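Local coordinates for protein NAGD (Escherichia coli, PDB 2C4N) that dephosphorylates a broad range of nucleotides, probably including ribo- and deoxyribonucleoside phosphates, as a magnesium-dependent phosphatase of the HAD superfamily, at residues Ser178-Ile181 against Ile182-Leu186; Asp206-Ala209 against Gly210-Gly214; Arg120-Trp124 against Asp125-Lys129. All coordinates share one frame; numbering follows the deposited sequence.

Contact 1: residues Ser178-Ile181 against Ile182-Leu186; sequences SPWI and IRAAL
The indole of Trp180 lies against the methyl of Ala184, one helical turn further on. CB of Ala184 sits over one face of the six-membered ring, 4.0 Å from its centroid and displaced toward the rim, a CH-pi contact in which Trp180 CZ3 comes nearest, at 3.7 Å from Ala184 CB. The indole turns along the helix to reach it because CG stands anti to the backbone N (chi1 -172°). Phe78 meets the indole edge-to-face, and Phe211 of the second subunit stacks with it.

This is the first turn of helix 180-189, in the Rossmann-like core of the HAD fold. Ser178 OG accepts a weak capping bond from Trp180 N at 3.4 Å, although the stronger polar partner of this serine is Gln212 of the second subunit. Pro179 O takes two donors: Arg183 N at 3.2 Å lies in the carbonyl plane, whereas Ile182 N at 3.0 Å stands above that plane. Ala184 N then bonds to Trp180 O, and Ala185 N to Ile181 O.

Around the helix, Ile181 and Ile182 cross obliquely, with Ile181 CG2 4.2 Å from Ile182 CD1. Ile182 packs into the core against Ile7 and Ile198 of the central sheet, while the side chain of Ile181 is about 4 Å from that of Lys176, a probable substrate-binding residue. The chain of Arg183 bends at chi2 and chi3, and Leu186 CD1 rests 3.5 Å above the centre of its guanidinium; beyond lies Glu194 of the second subunit, a long, weak ion pair.

Apolar contacts thus pack the side chains, the carbonyls of Pro179, Trp180 and Ile181 are taken by amides of the next turn, and Trp180 N gets a weak side-chain cap.

Contact 2: residues Asp206-Ala209 against Gly210-Gly214; sequences DILA and GFQAG
The phenyl ring of Phe211 leaves only its CB beside the preceding turn, 3.3 Å from Ile207 O, and carries its flat part outward to other aromatic groups. With CG anti to the backbone N, the ring leads away from that carbonyl; it stacks with Trp180 of the second subunit, meets Phe78 of that subunit with the planes at about 80°, and lies near Phe235 of its own chain with the planes at about 15°. In the preceding turn the carboxylate of Asp206 is held by partners outside the turn: OD1 forms a salt bridge with Lys176, and OD2 accepts from the backbone N of Asn202.

Leu208 and Gln212 run side by side, pointing the same way. Leu208 CD1 reaches Gln212 CG at 4.2 Å, and the same CG comes within 3.1 Å of Leu208 O, a tight approach of the aliphatic part of the glutamine to the backbone.

The helix belongs to the crossover from strand 196-200 to strand 216-220 of the HAD core. Asp206 closes the acidic motif that follows the first of these strands, and its side chain is about 4 Å from the bound magnesium, whose ligands include Asp201. Lys176 and the Asn202 amide thereby fix the rotation of this carboxylate beside the metal.

Backbone bonds run regularly down the turn, among them Gly210 N to Asp206 O at 3.0 Å and Gln212 N to Leu208 O at 3.1 Å. Ala213 N still reaches Ala209 O, while Gly214 N bonds to Phe211 O at 3.1 Å. Gly214 adopts positive phi (89°) and ends the helix in a Schellman motif; a CB there would be jammed against the carbonyl O of Ala213.

Contact 3: residues Arg120-Trp124 against Asp125-Lys129; sequences RSYNW and DMMHK
A helix N-terminus is capped and stapled here, where the loop after strand 105-116 enters helix 124-135 of the smaller cap domain, away from the metal site. Asn123 is the N-cap. Its OD1 accepts from Met126 N at 2.9 Å, with the N-H pointing nearly straight at the oxygen (162°) and the donor almost in line with the side-chain carbonyl. The amide folds back over the helix start because CG sits between the backbone N and the carbonyl carbon (chi1 61°). Asn123 O meanwhile accepts from Met127 N, so both oxygens of the residue grip the first turn. An alanine here would remove the side-chain acceptor and would probably leave Met126 N without its cap, making the helix start less firmly fixed.

Tyr122 and Met127 bracket the cap as a hydrophobic staple. Met127 slants across the hydroxyl end of the Tyr122 ring; bent at chi3, it brings CE to 4.0 Å from Tyr122 CE2 and CG to 3.4 Å from Tyr122 OH. Both also pack on Ile163 of helix 156-167. The extended chain of Met126 runs back along the loop, placing its CE 3.1 Å from Ser121 O, a close approach.

On another side of the helix, Asp125 OD1 lies in the plane of the Trp124 ring at its edge, 3.8 Å from CE3, with carboxylate and ring planes perpendicular. The ring of His128 meets the six-membered ring of Trp124 obliquely, the centroids 5.4 Å apart, and Tyr153 of the third subunit packs edge-to-face on His128.

Polar capping thus satisfies an amide at the helix start, methionine methyl and methylene groups pack the loop residues against the turn, and the carboxylate probably gains a mild attraction from the weakly positive ring rim.

Contacts 1 and 2 belong to the HAD core and touch each other: Ile182 CG1 packs on Ala209 CB at 3.8 Å, joining neighbouring helices 180-189 and 203-212. Contact 3, about 29 Å from contact 1 and 33 Å from contact 2 between centres, lies in the cap domain and is only partly buried. The first two show a helix beginning and a helix ending; contact 2 alone extends to the magnesium site. Contacts 1 and 3 both start helices, but the serine cap of contact 1 is weak whereas the asparagine cap of contact 3 is shorter and nearly straight. Contacts 1 and 2 face the second subunit, contact 3 the third.

Contact 1: residues Ser178-Ile181 against Ile182-Leu186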
ATOM      1  N   SER A 178       1.913   3.692 -18.275  1.00 17.85           N
ATOM      2  CA  SER A 178       2.796   4.841 -18.398  1.00 19.60           C
ATOM      3  C   SER A 178       2.586   5.514 -19.757  1.00 18.76           C
ATOM      4  O   SER A 178       2.629   4.864 -20.800  1.00 18.66           O
ATOM      5  CB  SER A 178       4.253   4.401 -18.257  1.00 36.95           C
ATOM      6  OG  SER A 178       5.132   5.468 -18.556  1.00 44.79           O
ATOM      7  N   PRO A 179       2.338   6.830 -19.756  1.00 21.22           N
ATOM      8  CA  PRO A 179       2.124   7.556 -21.013  1.00 21.16           C
ATOM      9  C   PRO A 179       3.372   7.608 -21.898  1.00 20.84           C
ATOM     10  O   PRO A 179       3.278   7.769 -23.113  1.00 20.34           O
ATOM     11  CB  PRO A 179       1.700   8.947 -20.538  1.00 20.72           C
ATOM     12  CG  PRO A 179       1.073   8.679 -19.202  1.00 21.46           C
ATOM     13  CD  PRO A 179       2.025   7.684 -18.599  1.00 19.93           C
ATOM     14  N   TRP A 180       4.545   7.463 -21.294  1.00 15.47           N
ATOM     15  CA  TRP A 180       5.779   7.536 -22.071  1.00 17.46           C
ATOM     16  C   TRP A 180       5.851   6.564 -23.248  1.00 19.35           C
ATOM     17  O   TRP A 180       6.308   6.934 -24.328  1.00 23.98           O
ATOM     18  CB  TRP A 180       7.004   7.318 -21.183  1.00 21.72           C
ATOM     19  CG  TRP A 180       8.269   7.588 -21.933  1.00 21.86           C
ATOM     20  CD1 TRP A 180       8.867   8.801 -22.121  1.00 21.69           C
ATOM     21  CD2 TRP A 180       9.034   6.643 -22.688  1.00 21.46           C
ATOM     22  NE1 TRP A 180       9.955   8.671 -22.951  1.00 22.70           N
ATOM     23  CE2 TRP A 180      10.079   7.356 -23.315  1.00 23.10           C
ATOM     24  CE3 TRP A 180       8.933   5.261 -22.900  1.00 21.38           C
ATOM     25  CZ2 TRP A 180      11.020   6.733 -24.144  1.00 22.48           C
ATOM     26  CZ3 TRP A 180       9.867   4.643 -23.724  1.00 23.45           C
ATOM     27  CH2 TRP A 180      10.897   5.381 -24.335  1.00 23.74           C
ATOM     28  N   ILE A 181       5.407   5.325 -23.054  1.00 19.00           N
ATOM     29  CA  ILE A 181       5.469   4.366 -24.149  1.00 18.07           C
ATOM     30  C   ILE A 181       4.608   4.802 -25.334  1.00 14.03           C
ATOM     31  O   ILE A 181       4.894   4.450 -26.473  1.00 17.29           O
ATOM     32  CB  ILE A 181       5.068   2.942 -23.700  1.00 18.46           C
ATOM     33  CG1 ILE A 181       5.476   1.937 -24.783  1.00 18.29           C
ATOM     34  CG2 ILE A 181       3.571   2.867 -23.444  1.00 18.01           C
ATOM     35  CD1 ILE A 181       5.418   0.498 -24.343  1.00 20.47           C
ATOM     36  N   ILE A 182       3.559   5.573 -25.063  1.00 20.55           N
ATOM     37  CA  ILE A 182       2.699   6.076 -26.130  1.00 20.83           C
ATOM     38  C   ILE A 182       3.500   7.140 -26.885  1.00 20.32           C
ATOM     39  O   ILE A 182       3.440   7.231 -28.113  1.00 20.85           O
ATOM     40  CB  ILE A 182       1.398   6.701 -25.561  1.00 21.15           C
ATOM     41  CG1 ILE A 182       0.612   5.651 -24.761  1.00 22.12           C
ATOM     42  CG2 ILE A 182       0.545   7.254 -26.690  1.00 21.56           C
ATOM     43  CD1 ILE A 182       0.277   4.387 -25.543  1.00 21.53           C
ATOM     44  N   ARG A 183       4.255   7.943 -26.140  1.00 20.18           N
ATOM     45  CA  ARG A 183       5.099   8.974 -26.737  1.00 22.76           C
ATOM     46  C   ARG A 183       6.131   8.300 -27.634  1.00 20.83           C
ATOM     47  O   ARG A 183       6.393   8.755 -28.750  1.00 21.37           O
ATOM     48  CB  ARG A 183       5.813   9.783 -25.646  1.00 23.12           C
ATOM     49  CG  ARG A 183       5.214  11.162 -25.417  1.00 31.58           C
ATOM     50  CD  ARG A 183       5.272  11.972 -26.701  1.00 39.98           C
ATOM     51  NE  ARG A 183       4.098  12.823 -26.868  1.00 46.27           N
ATOM     52  CZ  ARG A 183       3.785  13.441 -28.000  1.00 50.10           C
ATOM     53  NH1 ARG A 183       4.559  13.305 -29.065  1.00 52.47           N
ATOM     54  NH2 ARG A 183       2.695  14.188 -28.067  1.00 53.09           N
ATOM     55  N   ALA A 184       6.711   7.213 -27.137  1.00 20.12           N
ATOM     56  CA  ALA A 184       7.713   6.461 -27.888  1.00 20.74           C
ATOM     57  C   ALA A 184       7.103   5.905 -29.169  1.00 20.07           C
ATOM     58  O   ALA A 184       7.736   5.899 -30.220  1.00 19.45           O
ATOM     59  CB  ALA A 184       8.259   5.323 -27.029  1.00 17.78           C
ATOM     60  N   ALA A 185       5.864   5.434 -29.075  1.00 20.25           N
ATOM     61  CA  ALA A 185       5.170   4.885 -30.233  1.00 20.88           C
ATOM     62  C   ALA A 185       4.913   5.980 -31.264  1.00 21.40           C
ATOM     63  O   ALA A 185       5.062   5.758 -32.469  1.00 20.06           O
ATOM     64  CB  ALA A 185       3.854   4.236 -29.799  1.00 20.89           C
ATOM     65  N   LEU A 186       4.523   7.163 -30.789  1.00 21.00           N
ATOM     66  CA  LEU A 186       4.276   8.300 -31.674  1.00 22.74           C
ATOM     67  C   LEU A 186       5.568   8.683 -32.388  1.00 23.84           C
ATOM     68  O   LEU A 186       5.571   8.948 -33.585  1.00 23.30           O
ATOM     69  CB  LEU A 186       3.756   9.509 -30.882  1.00 19.57           C
ATOM     70  CG  LEU A 186       2.360   9.424 -30.253  1.00 19.89           C
ATOM     71  CD1 LEU A 186       2.120  10.654 -29.388  1.00 22.71           C
ATOM     72  CD2 LEU A 186       1.304   9.326 -31.337  1.00 19.89           C
TER

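Contact 2: residues Asp206-Ala209 against Gly210-Gly214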
ATOM      1  N   ASP A 206      -4.437   0.557 -21.780  1.00 14.61           N
ATOM      2  CA  ASP A 206      -4.480   1.167 -23.110  1.00 16.20           C
ATOM      3  C   ASP A 206      -5.178   2.521 -23.087  1.00 15.59           C
ATOM      4  O   ASP A 206      -4.648   3.524 -23.563  1.00 14.98           O
ATOM      5  CB  ASP A 206      -5.233   0.273 -24.097  1.00 17.09           C
ATOM      6  CG  ASP A 206      -4.668  -1.121 -24.168  1.00 16.73           C
ATOM      7  OD1 ASP A 206      -3.497  -1.264 -24.579  1.00 16.30           O
ATOM      8  OD2 ASP A 206      -5.403  -2.067 -23.812  1.00 18.04           O
ATOM      9  N   ILE A 207      -6.378   2.541 -22.520  1.00 13.83           N
ATOM     10  CA  ILE A 207      -7.163   3.760 -22.484  1.00 16.01           C
ATOM     11  C   ILE A 207      -6.574   4.835 -21.578  1.00 15.79           C
ATOM     12  O   ILE A 207      -6.469   5.995 -21.981  1.00 17.07           O
ATOM     13  CB  ILE A 207      -8.615   3.447 -22.071  1.00 17.76           C
ATOM     14  CG1 ILE A 207      -9.127   2.242 -22.879  1.00 18.38           C
ATOM     15  CG2 ILE A 207      -9.499   4.663 -22.326  1.00 17.59           C
ATOM     16  CD1 ILE A 207      -9.083   2.430 -24.402  1.00 17.89           C
ATOM     17  N   LEU A 208      -6.174   4.448 -20.370  1.00 19.35           N
ATOM     18  CA  LEU A 208      -5.584   5.393 -19.427  1.00 20.96           C
ATOM     19  C   LEU A 208      -4.330   6.042 -20.017  1.00 19.94           C
ATOM     20  O   LEU A 208      -4.159   7.261 -19.940  1.00 19.74           O
ATOM     21  CB  LEU A 208      -5.237   4.687 -18.110  1.00 20.80           C
ATOM     22  CG  LEU A 208      -4.535   5.514 -17.023  1.00 21.31           C
ATOM     23  CD1 LEU A 208      -5.395   6.706 -16.631  1.00 22.42           C
ATOM     24  CD2 LEU A 208      -4.261   4.632 -15.814  1.00 22.86           C
ATOM     25  N   ALA A 209      -3.457   5.233 -20.611  1.00 20.19           N
ATOM     26  CA  ALA A 209      -2.231   5.762 -21.206  1.00 18.93           C
ATOM     27  C   ALA A 209      -2.536   6.674 -22.388  1.00 18.69           C
ATOM     28  O   ALA A 209      -1.991   7.775 -22.491  1.00 18.06           O
ATOM     29  CB  ALA A 209      -1.327   4.619 -21.647  1.00 17.22           C
ATOM     30  N   GLY A 210      -3.416   6.223 -23.279  1.00 15.83           N
ATOM     31  CA  GLY A 210      -3.760   7.033 -24.433  1.00 17.57           C
ATOM     32  C   GLY A 210      -4.339   8.374 -24.021  1.00 19.22           C
ATOM     33  O   GLY A 210      -3.958   9.421 -24.544  1.00 19.46           O
ATOM     34  N   PHE A 211      -5.262   8.336 -23.070  1.00 17.30           N
ATOM     35  CA  PHE A 211      -5.905   9.549 -22.581  1.00 20.42           C
ATOM     36  C   PHE A 211      -4.901  10.556 -22.025  1.00 19.19           C
ATOM     37  O   PHE A 211      -4.930  11.743 -22.363  1.00 17.91           O
ATOM     38  CB  PHE A 211      -6.934   9.193 -21.508  1.00 26.88           C
ATOM     39  CG  PHE A 211      -7.530  10.386 -20.842  1.00 31.03           C
ATOM     40  CD1 PHE A 211      -7.006  10.870 -19.648  1.00 31.76           C
ATOM     41  CD2 PHE A 211      -8.578  11.073 -21.448  1.00 33.90           C
ATOM     42  CE1 PHE A 211      -7.515  12.028 -19.068  1.00 33.52           C
ATOM     43  CE2 PHE A 211      -9.092  12.231 -20.878  1.00 34.03           C
ATOM     44  CZ  PHE A 211      -8.559  12.709 -19.687  1.00 32.77           C
ATOM     45  N   GLN A 212      -4.014  10.076 -21.166  1.00 19.95           N
ATOM     46  CA  GLN A 212      -3.002  10.935 -20.565  1.00 21.91           C
ATOM     47  C   GLN A 212      -2.029  11.502 -21.589  1.00 20.65           C
ATOM     48  O   GLN A 212      -1.486  12.585 -21.394  1.00 22.74           O
ATOM     49  CB  GLN A 212      -2.233  10.162 -19.494  1.00 27.34           C
ATOM     50  CG  GLN A 212      -3.108   9.731 -18.337  1.00 31.79           C
ATOM     51  CD  GLN A 212      -2.527  10.118 -17.002  1.00 34.24           C
ATOM     52  OE1 GLN A 212      -2.064   9.270 -16.244  1.00 38.08           O
ATOM     53  NE2 GLN A 212      -2.541  11.407 -16.709  1.00 35.24           N
ATOM     54  N   ALA A 213      -1.822  10.763 -22.675  1.00 22.29           N
ATOM     55  CA  ALA A 213      -0.912  11.167 -23.747  1.00 23.29           C
ATOM     56  C   ALA A 213      -1.579  12.125 -24.735  1.00 23.39           C
ATOM     57  O   ALA A 213      -0.930  12.644 -25.642  1.00 25.62           O
ATOM     58  CB  ALA A 213      -0.405   9.931 -24.487  1.00 19.75           C
ATOM     59  N   GLY A 214      -2.878  12.346 -24.565  1.00 23.68           N
ATOM     60  CA  GLY A 214      -3.597  13.252 -25.440  1.00 23.21           C
ATOM     61  C   GLY A 214      -4.171  12.611 -26.688  1.00 22.84           C
ATOM     62  O   GLY A 214      -4.519  13.302 -27.643  1.00 22.25           O
TER

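Contact 3: residues Arg120-Trp124 against Asp125-Lys129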
ATOM      1  N   ARG A 120      12.190 -16.914 -17.299  1.00 21.89           N
ATOM      2  CA  ARG A 120      11.776 -18.074 -16.530  1.00 24.37           C
ATOM      3  C   ARG A 120      12.938 -18.632 -15.730  1.00 23.42           C
ATOM      4  O   ARG A 120      12.790 -19.634 -15.036  1.00 24.57           O
ATOM      5  CB  ARG A 120      11.230 -19.160 -17.452  1.00 46.37           C
ATOM      6  CG  ARG A 120       9.969 -18.792 -18.211  1.00 51.69           C
ATOM      7  CD  ARG A 120       9.379 -20.061 -18.781  1.00 58.34           C
ATOM      8  NE  ARG A 120       8.074 -19.878 -19.403  1.00 63.25           N
ATOM      9  CZ  ARG A 120       7.248 -20.880 -19.680  1.00 65.45           C
ATOM     10  NH1 ARG A 120       7.598 -22.124 -19.384  1.00 66.52           N
ATOM     11  NH2 ARG A 120       6.078 -20.645 -20.254  1.00 66.72           N
ATOM     12  N   SER A 121      14.097 -17.989 -15.847  1.00 23.47           N
ATOM     13  CA  SER A 121      15.291 -18.405 -15.122  1.00 23.32           C
ATOM     14  C   SER A 121      15.461 -17.563 -13.865  1.00 21.88           C
ATOM     15  O   SER A 121      16.428 -17.731 -13.124  1.00 21.81           O
ATOM     16  CB  SER A 121      16.536 -18.264 -16.000  1.00 28.97           C
ATOM     17  OG  SER A 121      16.552 -19.255 -17.015  1.00 34.49           O
ATOM     18  N   TYR A 122      14.519 -16.653 -13.638  1.00 19.81           N
ATOM     19  CA  TYR A 122      14.554 -15.778 -12.465  1.00 18.11           C
ATOM     20  C   TYR A 122      14.781 -16.620 -11.212  1.00 18.08           C
ATOM     21  O   TYR A 122      14.114 -17.639 -11.014  1.00 17.02           O
ATOM     22  CB  TYR A 122      13.225 -15.033 -12.324  1.00 20.03           C
ATOM     23  CG  TYR A 122      13.168 -14.036 -11.181  1.00 20.07           C
ATOM     24  CD1 TYR A 122      13.901 -12.854 -11.222  1.00 21.41           C
ATOM     25  CD2 TYR A 122      12.338 -14.252 -10.081  1.00 21.11           C
ATOM     26  CE1 TYR A 122      13.807 -11.902 -10.194  1.00 21.98           C
ATOM     27  CE2 TYR A 122      12.236 -13.311  -9.052  1.00 20.84           C
ATOM     28  CZ  TYR A 122      12.971 -12.140  -9.118  1.00 21.49           C
ATOM     29  OH  TYR A 122      12.868 -11.208  -8.110  1.00 21.97           O
ATOM     30  N   ASN A 123      15.716 -16.194 -10.367  1.00 20.71           N
ATOM     31  CA  ASN A 123      15.995 -16.931  -9.141  1.00 20.51           C
ATOM     32  C   ASN A 123      16.481 -16.044  -8.004  1.00 20.57           C
ATOM     33  O   ASN A 123      16.624 -14.829  -8.154  1.00 19.14           O
ATOM     34  CB  ASN A 123      17.021 -18.048  -9.403  1.00 20.16           C
ATOM     35  CG  ASN A 123      18.353 -17.520  -9.901  1.00 23.50           C
ATOM     36  OD1 ASN A 123      18.713 -16.371  -9.656  1.00 29.18           O
ATOM     37  ND2 ASN A 123      19.101 -18.372 -10.595  1.00 20.51           N
ATOM     38  N   TRP A 124      16.729 -16.682  -6.868  1.00 18.56           N
ATOM     39  CA  TRP A 124      17.204 -16.034  -5.653  1.00 19.77           C
ATOM     40  C   TRP A 124      18.427 -15.150  -5.908  1.00 19.11           C
ATOM     41  O   TRP A 124      18.515 -14.031  -5.405  1.00 18.14           O
ATOM     42  CB  TRP A 124      17.549 -17.119  -4.627  1.00 22.41           C
ATOM     43  CG  TRP A 124      17.735 -16.639  -3.222  1.00 24.29           C
ATOM     44  CD1 TRP A 124      16.791 -16.599  -2.237  1.00 24.78           C
ATOM     45  CD2 TRP A 124      18.954 -16.175  -2.628  1.00 25.89           C
ATOM     46  NE1 TRP A 124      17.347 -16.144  -1.066  1.00 27.18           N
ATOM     47  CE2 TRP A 124      18.674 -15.870  -1.280  1.00 27.08           C
ATOM     48  CE3 TRP A 124      20.255 -15.980  -3.108  1.00 27.96           C
ATOM     49  CZ2 TRP A 124      19.653 -15.393  -0.398  1.00 28.73           C
ATOM     50  CZ3 TRP A 124      21.230 -15.503  -2.232  1.00 27.92           C
ATOM     51  CH2 TRP A 124      20.921 -15.211  -0.894  1.00 28.58           C
ATOM     52  N   ASP A 125      19.372 -15.661  -6.689  1.00 20.27           N
ATOM     53  CA  ASP A 125      20.583 -14.902  -6.993  1.00 21.64           C
ATOM     54  C   ASP A 125      20.305 -13.604  -7.750  1.00 19.68           C
ATOM     55  O   ASP A 125      20.878 -12.565  -7.434  1.00 20.55           O
ATOM     56  CB  ASP A 125      21.568 -15.768  -7.784  1.00 34.04           C
ATOM     57  CG  ASP A 125      22.123 -16.914  -6.959  1.00 39.81           C
ATOM     58  OD1 ASP A 125      22.700 -16.647  -5.883  1.00 42.17           O
ATOM     59  OD2 ASP A 125      21.989 -18.079  -7.390  1.00 44.89           O
ATOM     60  N   MET A 126      19.433 -13.665  -8.746  1.00 18.63           N
ATOM     61  CA  MET A 126      19.084 -12.479  -9.523  1.00 18.10           C
ATOM     62  C   MET A 126      18.372 -11.456  -8.650  1.00 18.10           C
ATOM     63  O   MET A 126      18.655 -10.265  -8.719  1.00 16.72           O
ATOM     64  CB  MET A 126      18.183 -12.857 -10.699  1.00 18.70           C
ATOM     65  CG  MET A 126      18.877 -13.632 -11.803  1.00 21.04           C
ATOM     66  SD  MET A 126      17.773 -13.868 -13.202  1.00 23.88           S
ATOM     67  CE  MET A 126      18.387 -15.411 -13.874  1.00 23.79           C
ATOM     68  N   MET A 127      17.439 -11.925  -7.829  1.00 17.96           N
ATOM     69  CA  MET A 127      16.704 -11.025  -6.945  1.00 18.47           C
ATOM     70  C   MET A 127      17.689 -10.341  -6.005  1.00 17.20           C
ATOM     71  O   MET A 127      17.605  -9.140  -5.759  1.00 15.59           O
ATOM     72  CB  MET A 127      15.672 -11.803  -6.122  1.00 17.10           C
ATOM     73  CG  MET A 127      14.733 -10.913  -5.324  1.00 18.27           C
ATOM     74  SD  MET A 127      13.740 -11.778  -4.091  1.00 20.09           S
ATOM     75  CE  MET A 127      12.791 -12.891  -5.104  1.00 18.39           C
ATOM     76  N   HIS A 128      18.628 -11.128  -5.488  1.00 17.87           N
ATOM     77  CA  HIS A 128      19.649 -10.635  -4.572  1.00 18.19           C
ATOM     78  C   HIS A 128      20.499  -9.542  -5.212  1.00 17.96           C
ATOM     79  O   HIS A 128      20.617  -8.441  -4.679  1.00 16.77           O
ATOM     80  CB  HIS A 128      20.547 -11.796  -4.126  1.00 21.44           C
ATOM     81  CG  HIS A 128      21.732 -11.373  -3.314  1.00 23.45           C
ATOM     82  ND1 HIS A 128      22.955 -12.002  -3.406  1.00 26.81           N
ATOM     83  CD2 HIS A 128      21.880 -10.394  -2.392  1.00 24.22           C
ATOM     84  CE1 HIS A 128      23.808 -11.424  -2.577  1.00 25.30           C
ATOM     85  NE2 HIS A 128      23.180 -10.446  -1.951  1.00 25.95           N
ATOM     86  N   LYS A 129      21.098  -9.849  -6.358  1.00 19.86           N
ATOM     87  CA  LYS A 129      21.943  -8.878  -7.044  1.00 19.89           C
ATOM     88  C   LYS A 129      21.186  -7.625  -7.449  1.00 18.62           C
ATOM     89  O   LYS A 129      21.670  -6.512  -7.251  1.00 18.11           O
ATOM     90  CB  LYS A 129      22.588  -9.500  -8.283  1.00 26.42           C
ATOM     91  CG  LYS A 129      23.589 -10.605  -7.991  1.00 29.28           C
ATOM     92  CD  LYS A 129      24.349 -10.953  -9.264  1.00 34.44           C
ATOM     93  CE  LYS A 129      25.168 -12.221  -9.120  1.00 38.07           C
ATOM     94  NZ  LYS A 129      25.857 -12.551 -10.404  1.00 42.25           N
TER